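Local atomic coordinates of methylornithine synthase PylB (Methanosarcina barkeri, PDB entry 3T7V), a protein that isomerises L-lysine to (3R)-3-methyl-D-ornithine by radical chemistry, using a [4Fe-4S] cluster and S-adenosylmethionine, in the biosynthesis of pyrrolysine. Residues K101-A106 against E137-P142; R224-N229 against S263-M268. One frame throughout, in Å; residues are numbered along the deposited sequence.

Contact 1: K101-A106 against E137-P142; sequences KTLKGA and EELGLP
K104 and E138 meet in a salt bridge at the ends of two helices: K104 NZ lies 2.8 Å from E138 OE2 and comes in nearly along the C-O axis of that oxygen. The lysine reaches across with its chain extended beyond CG, while the glutamate folds at chi2 (-62°) and so turns its carboxylate to the ammonium group. On the way K104 CE passes 3.2 Å from the backbone carbonyl E138 O, near the end of its helix, where the dipole would probably also favour a positive charge. Closer to the backbone the contact is apolar. L139 CD2 is the shared tip, 3.7 Å from K104 CG and 4.1 Å from L103 CB. With E138 cut back to an alanine, the K104 ammonium would probably lose its carboxylate mate and be freer to swing away, though L139 would still touch CG.

Behind this first shell, a type II turn from L103 to A106, closed by A106 N to L103 O (3.0 Å), sets where K104 starts; G105 takes its positive phi. L103 itself packs inward on C63 and I65 of strand 58-68, and L139 on V111 of strand 110-115. Two neighbouring outer helices, 93-103 and 126-139, thus meet at their C-terminal ends over the parallel strands, an arrangement characteristic of the TIM-barrel-like radical SAM fold.

Contact 2: R224-N229 against S263-M268; sequences RGMSTN and SVLRLM
The side chains of R224 and M268 cross at about a right angle, the methionine methyl CE lying obliquely against NH1 of the guanidinium. From CB, which points away from helix 258-268, the arginine has to turn back: chi1 (-66°) sets CG beside its own backbone N, and the bend at chi2 (-65°) sends CD and the head group toward that helix. Then each nitrogen has its own partner. NE forms a salt bridge with D25, NH2 gives a hydrogen bond to the carbonyl of L23, and NH1 lies 3.8 Å from M268 CE. Two polar grips, from L23 just ahead of helix 25-32 and from D25 at its start, probably fix the rotation of the head group, and the methionine simply packs on it. S227 CB lies nearby, 4.5 Å from M268 CE.

The second touch is wholly apolar. M226 bends at chi3 to bring its CE within 3.8 Å of L265 CD2, the two side chains crossing at about a right angle.

L223, one residue ahead of R224 on helix 216-228, lies against V264, L265 and M268 and extends the seam. Helix 25-32 adds L28, which touches both R224 and V264, while helix 37-55 lies against S263 and R266. Helix 216-228 connects the paired parallel strands 203-210 and 233-238, and the side chain of L265 lies about 6 Å from that of R235, which binds methylornithine, on the second of them.

Overall arrangement
Contact 1 closes before contact 2 opens along the chain, and both fall in the radical SAM core. Their centres are 32 Å apart and their nearest atoms about 17 Å, on opposite sides of the chain's centre. What they share is the curved parallel sheet: contact 1 joins helices beside strands 58-68, 110-115 and 143-146, while contact 2 joins the helix between strands 203-210 and 233-238 to the helix that follows 233-238 and leads to 275-277. Strand 163-167 links 143-146 to 203-210 in the barrel that holds the ligands. The two contacts are thus separate joints in the outer helical layer, far apart around one barrel.

Contact 1: K101-A106 against E137-P142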
loop_
_atom_site.group_PDB
_atom_site.type_symbol
_atom_site.label_atom_id
_atom_site.label_comp_id
_atom_site.label_asym_id
_atom_site.label_seq_id
_atom_site.Cartn_x
_atom_site.Cartn_y
_atom_site.Cartn_z
ATOM N N LYS A 101 -9.765 -10.933 17.533
ATOM C CA LYS A 101 -9.266 -11.914 18.529
ATOM C C LYS A 101 -8.145 -12.735 17.883
ATOM O O LYS A 101 -7.181 -13.120 18.578
ATOM C CB LYS A 101 -10.378 -12.808 19.007
ATOM C CG LYS A 101 -11.251 -12.019 19.973
ATOM C CD LYS A 101 -12.329 -12.902 20.630
ATOM C CE LYS A 101 -13.495 -12.104 21.209
ATOM N NZ LYS A 101 -14.473 -13.104 21.805
ATOM N N THR A 102 -8.227 -12.993 16.569
ATOM C CA THR A 102 -7.260 -13.852 15.956
ATOM C C THR A 102 -5.945 -13.115 15.705
ATOM O O THR A 102 -4.953 -13.741 15.384
ATOM C CB THR A 102 -7.763 -14.471 14.592
ATOM O OG1 THR A 102 -7.930 -13.458 13.594
ATOM C CG2 THR A 102 -9.081 -15.133 14.749
ATOM N N LEU A 103 -5.946 -11.768 15.840
ATOM C CA LEU A 103 -4.783 -10.942 15.531
ATOM C C LEU A 103 -3.962 -10.653 16.789
ATOM O O LEU A 103 -2.748 -10.295 16.714
ATOM C CB LEU A 103 -5.231 -9.581 14.930
ATOM C CG LEU A 103 -5.914 -9.825 13.597
ATOM C CD1 LEU A 103 -6.313 -8.499 13.055
ATOM C CD2 LEU A 103 -5.058 -10.613 12.625
ATOM N N LYS A 104 -4.618 -10.783 17.962
ATOM C CA LYS A 104 -3.947 -10.330 19.220
ATOM C C LYS A 104 -2.746 -11.215 19.475
ATOM O O LYS A 104 -2.872 -12.437 19.562
ATOM C CB LYS A 104 -4.951 -10.456 20.373
ATOM C CG LYS A 104 -6.054 -9.417 20.228
ATOM C CD LYS A 104 -7.087 -9.604 21.374
ATOM C CE LYS A 104 -8.310 -8.767 21.044
ATOM N NZ LYS A 104 -9.280 -8.825 22.155
ATOM N N GLY A 105 -1.622 -10.521 19.665
ATOM C CA GLY A 105 -0.344 -11.214 19.925
ATOM C C GLY A 105 0.223 -12.017 18.769
ATOM O O GLY A 105 1.140 -12.782 18.978
ATOM N N ALA A 106 -0.248 -11.780 17.538
ATOM C CA ALA A 106 0.231 -12.513 16.399
ATOM C C ALA A 106 1.534 -11.979 15.883
ATOM O O ALA A 106 2.225 -12.727 15.178
ATOM C CB ALA A 106 -0.807 -12.556 15.252
ATOM N N GLU A 137 -9.729 -0.333 20.671
ATOM C CA GLU A 137 -9.939 -0.884 22.032
ATOM C C GLU A 137 -9.572 -2.372 22.112
ATOM O O GLU A 137 -9.056 -2.828 23.148
ATOM C CB GLU A 137 -11.403 -0.706 22.427
ATOM C CG GLU A 137 -11.789 0.711 22.821
ATOM C CD GLU A 137 -13.296 0.797 23.105
ATOM O OE1 GLU A 137 -14.082 -0.214 22.866
ATOM O OE2 GLU A 137 -13.694 1.896 23.522
ATOM N N GLU A 138 -9.852 -3.123 21.044
ATOM C CA GLU A 138 -9.562 -4.563 20.989
ATOM C C GLU A 138 -8.101 -4.814 20.847
ATOM O O GLU A 138 -7.523 -5.681 21.552
ATOM C CB GLU A 138 -10.270 -5.245 19.803
ATOM C CG GLU A 138 -11.780 -5.363 20.001
ATOM C CD GLU A 138 -12.204 -6.211 21.195
ATOM O OE1 GLU A 138 -13.204 -5.846 21.826
ATOM O OE2 GLU A 138 -11.513 -7.226 21.565
ATOM N N LEU A 139 -7.438 -4.074 19.943
ATOM C CA LEU A 139 -6.053 -4.442 19.598
ATOM C C LEU A 139 -4.950 -3.586 20.182
ATOM O O LEU A 139 -3.825 -4.036 20.360
ATOM C CB LEU A 139 -5.891 -4.376 18.037
ATOM C CG LEU A 139 -6.770 -5.340 17.259
ATOM C CD1 LEU A 139 -6.528 -5.126 15.735
ATOM C CD2 LEU A 139 -6.441 -6.750 17.688
ATOM N N GLY A 140 -5.242 -2.327 20.414
ATOM C CA GLY A 140 -4.202 -1.417 20.904
ATOM C C GLY A 140 -3.070 -1.065 19.925
ATOM O O GLY A 140 -2.203 -0.310 20.264
ATOM N N LEU A 141 -3.106 -1.606 18.731
ATOM C CA LEU A 141 -2.013 -1.501 17.756
ATOM C C LEU A 141 -2.217 -0.263 16.963
ATOM O O LEU A 141 -3.330 0.320 16.858
ATOM C CB LEU A 141 -2.133 -2.674 16.696
ATOM C CG LEU A 141 -1.682 -4.058 17.230
ATOM C CD1 LEU A 141 -2.040 -5.102 16.195
ATOM C CD2 LEU A 141 -0.156 -4.022 17.480
ATOM N N PRO A 142 -1.138 0.245 16.368
ATOM C CA PRO A 142 -1.309 1.262 15.306
ATOM C C PRO A 142 -2.282 0.852 14.244
ATOM O O PRO A 142 -2.328 -0.344 13.857
ATOM C CB PRO A 142 0.106 1.371 14.702
ATOM C CG PRO A 142 1.003 0.910 15.874
ATOM C CD PRO A 142 0.233 -0.215 16.500
#

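Contact 2: R224-N229 against S263-M268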
loop_
_atom_site.group_PDB
_atom_site.type_symbol
_atom_site.label_atom_id
_atom_site.label_comp_id
_atom_site.label_asym_id
_atom_site.label_seq_id
_atom_site.Cartn_x
_atom_site.Cartn_y
_atom_site.Cartn_z
ATOM N N ARG A 224 7.826 12.370 -8.680
ATOM C CA ARG A 224 8.068 13.703 -8.213
ATOM C C ARG A 224 6.810 14.212 -7.476
ATOM O O ARG A 224 6.924 14.898 -6.450
ATOM C CB ARG A 224 8.429 14.640 -9.380
ATOM C CG ARG A 224 9.751 14.304 -10.045
ATOM C CD ARG A 224 10.845 14.541 -9.044
ATOM N NE ARG A 224 12.128 14.385 -9.751
ATOM C CZ ARG A 224 13.256 14.026 -9.135
ATOM N NH1 ARG A 224 13.253 13.810 -7.834
ATOM N NH2 ARG A 224 14.377 13.860 -9.844
ATOM N N GLY A 225 5.598 13.861 -7.948
ATOM C CA GLY A 225 4.306 14.306 -7.324
ATOM C C GLY A 225 4.217 13.743 -5.934
ATOM O O GLY A 225 3.815 14.485 -4.989
ATOM N N MET A 226 4.581 12.486 -5.790
ATOM C CA MET A 226 4.563 11.825 -4.428
ATOM C C MET A 226 5.517 12.489 -3.476
ATOM O O MET A 226 5.180 12.572 -2.300
ATOM C CB MET A 226 4.865 10.265 -4.422
ATOM C CG MET A 226 3.678 9.414 -4.861
ATOM S SD MET A 226 3.744 7.658 -4.284
ATOM C CE MET A 226 5.269 7.622 -5.150
ATOM N N SER A 227 6.654 12.958 -3.931
ATOM C CA SER A 227 7.663 13.499 -3.054
ATOM C C SER A 227 7.237 14.872 -2.541
ATOM O O SER A 227 7.607 15.233 -1.433
ATOM C CB SER A 227 9.012 13.579 -3.762
ATOM O OG SER A 227 8.967 14.563 -4.751
ATOM N N THR A 228 6.471 15.648 -3.318
ATOM C CA THR A 228 6.134 17.017 -2.974
ATOM C C THR A 228 5.458 17.135 -1.617
ATOM O O THR A 228 5.765 18.049 -0.884
ATOM C CB THR A 228 5.177 17.557 -4.000
ATOM O OG1 THR A 228 5.936 17.728 -5.185
ATOM C CG2 THR A 228 4.625 18.906 -3.538
ATOM N N ASN A 229 4.622 16.160 -1.268
ATOM C CA ASN A 229 3.826 16.152 -0.038
ATOM C C ASN A 229 4.456 15.432 1.213
ATOM O O ASN A 229 3.832 15.326 2.281
ATOM C CB ASN A 229 2.459 15.555 -0.403
ATOM C CG ASN A 229 1.943 16.062 -1.770
ATOM O OD1 ASN A 229 1.923 15.323 -2.776
ATOM N ND2 ASN A 229 1.555 17.349 -1.810
ATOM N N SER A 263 12.799 -0.137 -6.140
ATOM C CA SER A 263 14.203 0.261 -5.901
ATOM C C SER A 263 14.387 1.757 -6.090
ATOM O O SER A 263 15.063 2.390 -5.296
ATOM C CB SER A 263 15.126 -0.462 -6.845
ATOM O OG SER A 263 15.040 -1.861 -6.646
ATOM N N VAL A 264 13.747 2.339 -7.106
ATOM C CA VAL A 264 13.870 3.780 -7.299
ATOM C C VAL A 264 13.242 4.522 -6.112
ATOM O O VAL A 264 13.793 5.523 -5.615
ATOM C CB VAL A 264 13.178 4.176 -8.637
ATOM C CG1 VAL A 264 13.077 5.681 -8.718
ATOM C CG2 VAL A 264 14.059 3.663 -9.800
ATOM N N LEU A 265 12.094 4.029 -5.591
ATOM C CA LEU A 265 11.493 4.689 -4.411
ATOM C C LEU A 265 12.439 4.631 -3.226
ATOM O O LEU A 265 12.473 5.562 -2.414
ATOM C CB LEU A 265 10.176 3.939 -3.986
ATOM C CG LEU A 265 8.989 4.314 -4.921
ATOM C CD1 LEU A 265 7.792 3.362 -4.579
ATOM C CD2 LEU A 265 8.544 5.750 -4.790
ATOM N N ARG A 266 13.113 3.497 -3.072
ATOM C CA ARG A 266 14.068 3.403 -1.917
ATOM C C ARG A 266 15.222 4.398 -2.087
ATOM O O ARG A 266 15.702 4.973 -1.081
ATOM C CB ARG A 266 14.591 1.992 -1.789
ATOM C CG ARG A 266 15.668 1.747 -0.711
ATOM C CD ARG A 266 15.202 2.211 0.663
ATOM N NE ARG A 266 14.133 1.350 1.147
ATOM C CZ ARG A 266 13.283 1.690 2.124
ATOM N NH1 ARG A 266 13.342 2.848 2.735
ATOM N NH2 ARG A 266 12.261 0.870 2.414
ATOM N N LEU A 267 15.598 4.615 -3.343
ATOM C CA LEU A 267 16.719 5.515 -3.548
ATOM C C LEU A 267 16.265 6.975 -3.402
ATOM O O LEU A 267 17.063 7.838 -3.128
ATOM C CB LEU A 267 17.359 5.237 -4.928
ATOM C CG LEU A 267 18.009 3.838 -5.080
ATOM C CD1 LEU A 267 18.516 3.574 -6.503
ATOM C CD2 LEU A 267 19.173 3.689 -4.129
ATOM N N MET A 268 14.994 7.269 -3.697
ATOM C CA MET A 268 14.394 8.587 -3.544
ATOM C C MET A 268 13.915 8.914 -2.123
ATOM O O MET A 268 13.909 10.079 -1.747
ATOM C CB MET A 268 13.158 8.765 -4.454
ATOM C CG MET A 268 13.547 8.814 -5.918
ATOM S SD MET A 268 11.994 9.124 -6.861
ATOM C CE MET A 268 11.516 10.805 -6.300
#